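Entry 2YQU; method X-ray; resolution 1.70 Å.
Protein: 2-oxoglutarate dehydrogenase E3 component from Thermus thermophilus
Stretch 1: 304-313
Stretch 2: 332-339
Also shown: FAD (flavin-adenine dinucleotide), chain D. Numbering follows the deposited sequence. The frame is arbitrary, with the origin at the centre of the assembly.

Stretch 1 (304-313) VRGPMLAHKA
Stretch 2 (332-339) DYQAIPSV

Two short segments of one chain meet over 367 Å² of buried surface, counting both sides. The first runs as an irregular loop through Leu-309, which occupies the N-cap position, and then enters a helix at Ala-310. The second starts in loop at Asp-332 and makes a 3-10 turn over Tyr-333 to Ala-335, extends through Ile-336 and Pro-337, and has become a strand by Ser-338. The register is set by two pairs: the CA atoms of Lys-312 and Ile-336 lie 6.9 Å apart, those of Leu-309 and Ser-338 7.6 Å. Sequence therefore rises on one segment as it falls on the other.

The polar centre is His-311, in the first turn of the helix (phi/psi -72/-21). Its CA-to-CB bond points toward the second segment, and chi1 of 53° (p) with chi2 of -95° brings NE2 to the backbone: His-311 NE2 donates to Pro-337 O at 2.6 Å, with an N-H...O angle of 145°. The carbonyl lies at the ring edge, near its plane, as a ring nitrogen donor requires. Ile-336 is also at that edge, with CG2 3.5 Å from His-311 CD2, so one ring serves a hydrogen bond and an apolar contact together. Because the acceptor is a main-chain oxygen, the bond ties the His-311 side chain directly to the backbone of the second segment.

Around this bond the packing is aliphatic. Ile-336 (phi/psi -91/113) points toward the helix in an m,t rotamer, chi1 -69° and chi2 177°. Ile-336 CG2 lies 4.0 Å from Leu-309 CD1, while Ile-336 CD1 reaches to 4.2 Å from Lys-312 CG; the branched side chain thus touches Leu-309, His-311 and Lys-312. Leu-309, at -129/148, also points toward its partner, with chi1 -45° (m) and chi2 171° (t). Leu-309 CD1 approaches Pro-337 O at 3.6 Å and Ser-338 CB at 4.1 Å. The backbone O of Leu-309 accepts from Ala-313 N at 3.0 Å, starting the helix.

Lys-312 leaves sideways and is buried, so its charge needs an answer. Chi1 of -178° (t), chi2 of -90°, chi3 of -149° and chi4 of -177° (t) carry Lys-312 NZ back to Arg-305 O at 2.9 Å, tying the loop to the helix. The methylenes stay useful on the way, Lys-312 CE lying 4.4 Å from Tyr-333 CE1. Gly-306 suits this fold: at phi/psi 108/173 a CB would be jammed against the preceding carbonyl and would come 2.8 Å from Lys-312 CE.

At the outer end, Tyr-333 and Arg-305 both start sideways but bring their ends nearer. Tyr-333 uses chi1 -68° (m) and chi2 -76°; Arg-305 uses chi1 80° (p), chi2 -72° (m), chi3 175° (t) and chi4 -90°. Arg-305 NH2 donates to Tyr-333 OH at 3.2 Å and 153°, with the hydroxyl near the guanidinium plane. Long side chains with polar tips suit this partly exposed margin. On the helix start, Ala-310 N donates to FAD O2 at 2.9 Å, so the same turn also contacts the cofactor.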

# COMPACT_ATOMS: atom_id res chain seq x y z
N VAL A 304 3.19 22.04 20.11
CA VAL A 304 3.85 23.07 19.32
C VAL A 304 3.22 23.17 17.93
O VAL A 304 2.34 22.39 17.58
CB VAL A 304 5.39 22.83 19.21
CG1 VAL A 304 6.00 22.65 20.60
CG2 VAL A 304 5.71 21.64 18.34
N ARG A 305 3.68 24.14 17.15
CA ARG A 305 3.15 24.40 15.80
C ARG A 305 3.29 23.19 14.89
O ARG A 305 4.14 22.34 15.11
CB ARG A 305 3.84 25.61 15.16
CG ARG A 305 5.22 25.35 14.54
CD ARG A 305 6.33 25.11 15.55
NE ARG A 305 7.60 24.75 14.93
CZ ARG A 305 7.99 23.51 14.64
NH1 ARG A 305 7.20 22.47 14.89
NH2 ARG A 305 9.18 23.31 14.09
N GLY A 306 2.46 23.15 13.84
CA GLY A 306 2.57 22.13 12.82
C GLY A 306 1.43 21.12 12.89
O GLY A 306 0.65 21.14 13.84
N PRO A 307 1.35 20.23 11.89
CA PRO A 307 0.25 19.26 11.81
C PRO A 307 0.17 18.37 13.06
O PRO A 307 1.19 17.83 13.50
CB PRO A 307 0.59 18.43 10.56
CG PRO A 307 1.52 19.26 9.78
CD PRO A 307 2.29 20.08 10.77
N MET A 308 -1.03 18.23 13.60
CA MET A 308 -1.23 17.48 14.83
C MET A 308 -1.40 16.01 14.47
O MET A 308 -2.52 15.49 14.45
CB MET A 308 -2.42 18.02 15.61
CG MET A 308 -2.14 19.32 16.29
SD MET A 308 -3.53 19.84 17.31
CE MET A 308 -3.49 21.51 16.97
N LEU A 309 -0.26 15.37 14.20
CA LEU A 309 -0.19 13.98 13.78
C LEU A 309 0.81 13.20 14.63
O LEU A 309 1.82 13.74 15.09
CB LEU A 309 0.21 13.88 12.31
CG LEU A 309 -0.50 14.83 11.35
CD1 LEU A 309 0.15 14.78 9.98
CD2 LEU A 309 -1.98 14.50 11.24
N ALA A 310 0.52 11.92 14.82
CA ALA A 310 1.34 11.07 15.67
C ALA A 310 2.76 10.96 15.14
O ALA A 310 3.71 11.13 15.88
CB ALA A 310 0.71 9.70 15.80
N HIS A 311 2.90 10.69 13.86
CA HIS A 311 4.23 10.56 13.26
C HIS A 311 4.98 11.89 13.12
O HIS A 311 6.21 11.89 13.01
CB HIS A 311 4.15 9.84 11.92
CG HIS A 311 3.17 10.43 10.95
ND1 HIS A 311 1.88 9.97 10.83
CD2 HIS A 311 3.31 11.42 10.04
CE1 HIS A 311 1.26 10.64 9.87
NE2 HIS A 311 2.11 11.53 9.39
N LYS A 312 4.25 13.01 13.12
CA LYS A 312 4.85 14.33 13.18
C LYS A 312 5.48 14.45 14.56
O LYS A 312 6.63 14.84 14.69
CB LYS A 312 3.81 15.44 12.99
CG LYS A 312 4.37 16.84 13.00
CD LYS A 312 4.38 17.44 14.38
CE LYS A 312 4.20 18.95 14.34
NZ LYS A 312 4.28 19.53 15.71
N ALA A 313 4.71 14.09 15.58
CA ALA A 313 5.19 14.19 16.96
C ALA A 313 6.44 13.34 17.18
O ALA A 313 7.41 13.80 17.78
CB ALA A 313 4.11 13.77 17.94
N ASP A 332 11.81 16.77 8.12
CA ASP A 332 11.37 17.16 6.80
C ASP A 332 9.85 17.22 6.82
O ASP A 332 9.19 16.22 6.57
CB ASP A 332 11.84 16.16 5.75
CG ASP A 332 11.53 16.63 4.35
OD1 ASP A 332 10.85 17.67 4.20
OD2 ASP A 332 11.94 16.02 3.34
N TYR A 333 9.31 18.40 7.10
CA TYR A 333 7.85 18.58 7.19
C TYR A 333 7.15 18.33 5.86
O TYR A 333 5.99 17.91 5.84
CB TYR A 333 7.51 19.97 7.75
CG TYR A 333 7.93 20.08 9.20
CD1 TYR A 333 7.18 19.47 10.20
CD2 TYR A 333 9.09 20.74 9.56
CE1 TYR A 333 7.58 19.54 11.53
CE2 TYR A 333 9.50 20.81 10.90
CZ TYR A 333 8.73 20.20 11.86
OH TYR A 333 9.12 20.26 13.19
N GLN A 334 7.85 18.54 4.75
CA GLN A 334 7.28 18.33 3.41
C GLN A 334 7.10 16.85 3.02
O GLN A 334 6.44 16.55 2.02
CB GLN A 334 8.16 19.01 2.36
CG GLN A 334 8.27 20.50 2.55
CD GLN A 334 6.92 21.14 2.69
OE1 GLN A 334 6.12 21.13 1.75
NE2 GLN A 334 6.63 21.68 3.88
N ALA A 335 7.69 15.95 3.80
CA ALA A 335 7.59 14.52 3.53
C ALA A 335 6.65 13.80 4.50
O ALA A 335 6.58 12.58 4.49
CB ALA A 335 8.97 13.88 3.57
N ILE A 336 5.94 14.57 5.34
CA ILE A 336 5.03 14.00 6.33
C ILE A 336 3.63 13.89 5.73
O ILE A 336 2.99 14.92 5.47
CB ILE A 336 4.99 14.89 7.60
CG1 ILE A 336 6.33 14.80 8.32
CG2 ILE A 336 3.84 14.48 8.52
CD1 ILE A 336 6.43 15.70 9.57
N PRO A 337 3.14 12.67 5.53
CA PRO A 337 1.78 12.49 5.00
C PRO A 337 0.71 12.74 6.04
O PRO A 337 0.92 12.52 7.24
CB PRO A 337 1.76 11.02 4.60
CG PRO A 337 2.72 10.38 5.50
CD PRO A 337 3.80 11.38 5.75
N SER A 338 -0.44 13.21 5.57
CA SER A 338 -1.64 13.32 6.39
C SER A 338 -2.70 12.47 5.70
O SER A 338 -2.96 12.64 4.51
CB SER A 338 -2.07 14.77 6.51
OG SER A 338 -3.26 14.88 7.27
N VAL A 339 -3.29 11.55 6.45
CA VAL A 339 -4.19 10.54 5.88
C VAL A 339 -5.49 10.46 6.67
O VAL A 339 -5.50 10.62 7.88
CB VAL A 339 -3.51 9.14 5.88
CG1 VAL A 339 -4.36 8.11 5.12
CG2 VAL A 339 -2.12 9.23 5.29
PA FAD D . -0.19 12.89 23.10
O1A FAD D . -1.48 13.56 23.37
O2A FAD D . -0.34 11.61 22.27
O5B FAD D . 0.54 12.59 24.50
C5B FAD D . 0.56 13.59 25.49
C4B FAD D . 0.60 12.88 26.83
O4B FAD D . 1.03 13.80 27.80
C3B FAD D . -0.77 12.37 27.28
O3B FAD D . -0.73 10.98 27.50
C2B FAD D . -1.05 13.12 28.56
O2B FAD D . -1.68 12.30 29.53
C1B FAD D . 0.34 13.56 29.01
N9A FAD D . 0.44 14.78 29.80
C8A FAD D . -0.02 16.04 29.50
N7A FAD D . 0.34 16.88 30.48
C5A FAD D . 1.03 16.18 31.41
C6A FAD D . 1.63 16.54 32.61
N6A FAD D . 1.74 17.81 33.01
N1A FAD D . 2.27 15.56 33.33
C2A FAD D . 2.33 14.26 32.90
N3A FAD D . 1.75 13.91 31.70
C4A FAD D . 1.10 14.87 30.99
N1 FAD D . -2.82 11.03 14.38
C2 FAD D . -2.28 10.37 13.31
O2 FAD D . -1.15 10.64 12.89
N3 FAD D . -2.99 9.37 12.69
C4 FAD D . -4.26 9.05 13.12
O4 FAD D . -4.76 8.04 12.66
C4X FAD D . -4.83 9.71 14.21
N5 FAD D . -6.10 9.38 14.66
C5X FAD D . -6.63 10.06 15.75
C6 FAD D . -7.92 9.74 16.19
C7 FAD D . -8.47 10.41 17.29
C7M FAD D . -9.81 9.96 17.80
C8 FAD D . -7.74 11.40 17.94
C8M FAD D . -8.17 11.92 19.29
C9 FAD D . -6.46 11.73 17.49
C9A FAD D . -5.90 11.07 16.39
N10 FAD D . -4.63 11.40 15.93
C10 FAD D . -4.10 10.71 14.84
C1' FAD D . -3.84 12.55 16.49
C2' FAD D . -2.81 11.99 17.47
O2' FAD D . -3.45 11.28 18.52
C3' FAD D . -1.88 13.07 18.02
O3' FAD D . -1.33 13.82 16.96
C4' FAD D . -0.74 12.46 18.82
O4' FAD D . -1.23 11.69 19.88
C5' FAD D . 0.22 13.55 19.32
O5' FAD D . 1.23 12.98 20.11
P FAD D . 1.90 13.82 21.31
O1P FAD D . 3.01 13.01 21.90
O2P FAD D . 2.26 15.22 20.86
O3P FAD D . 0.75 14.00 22.43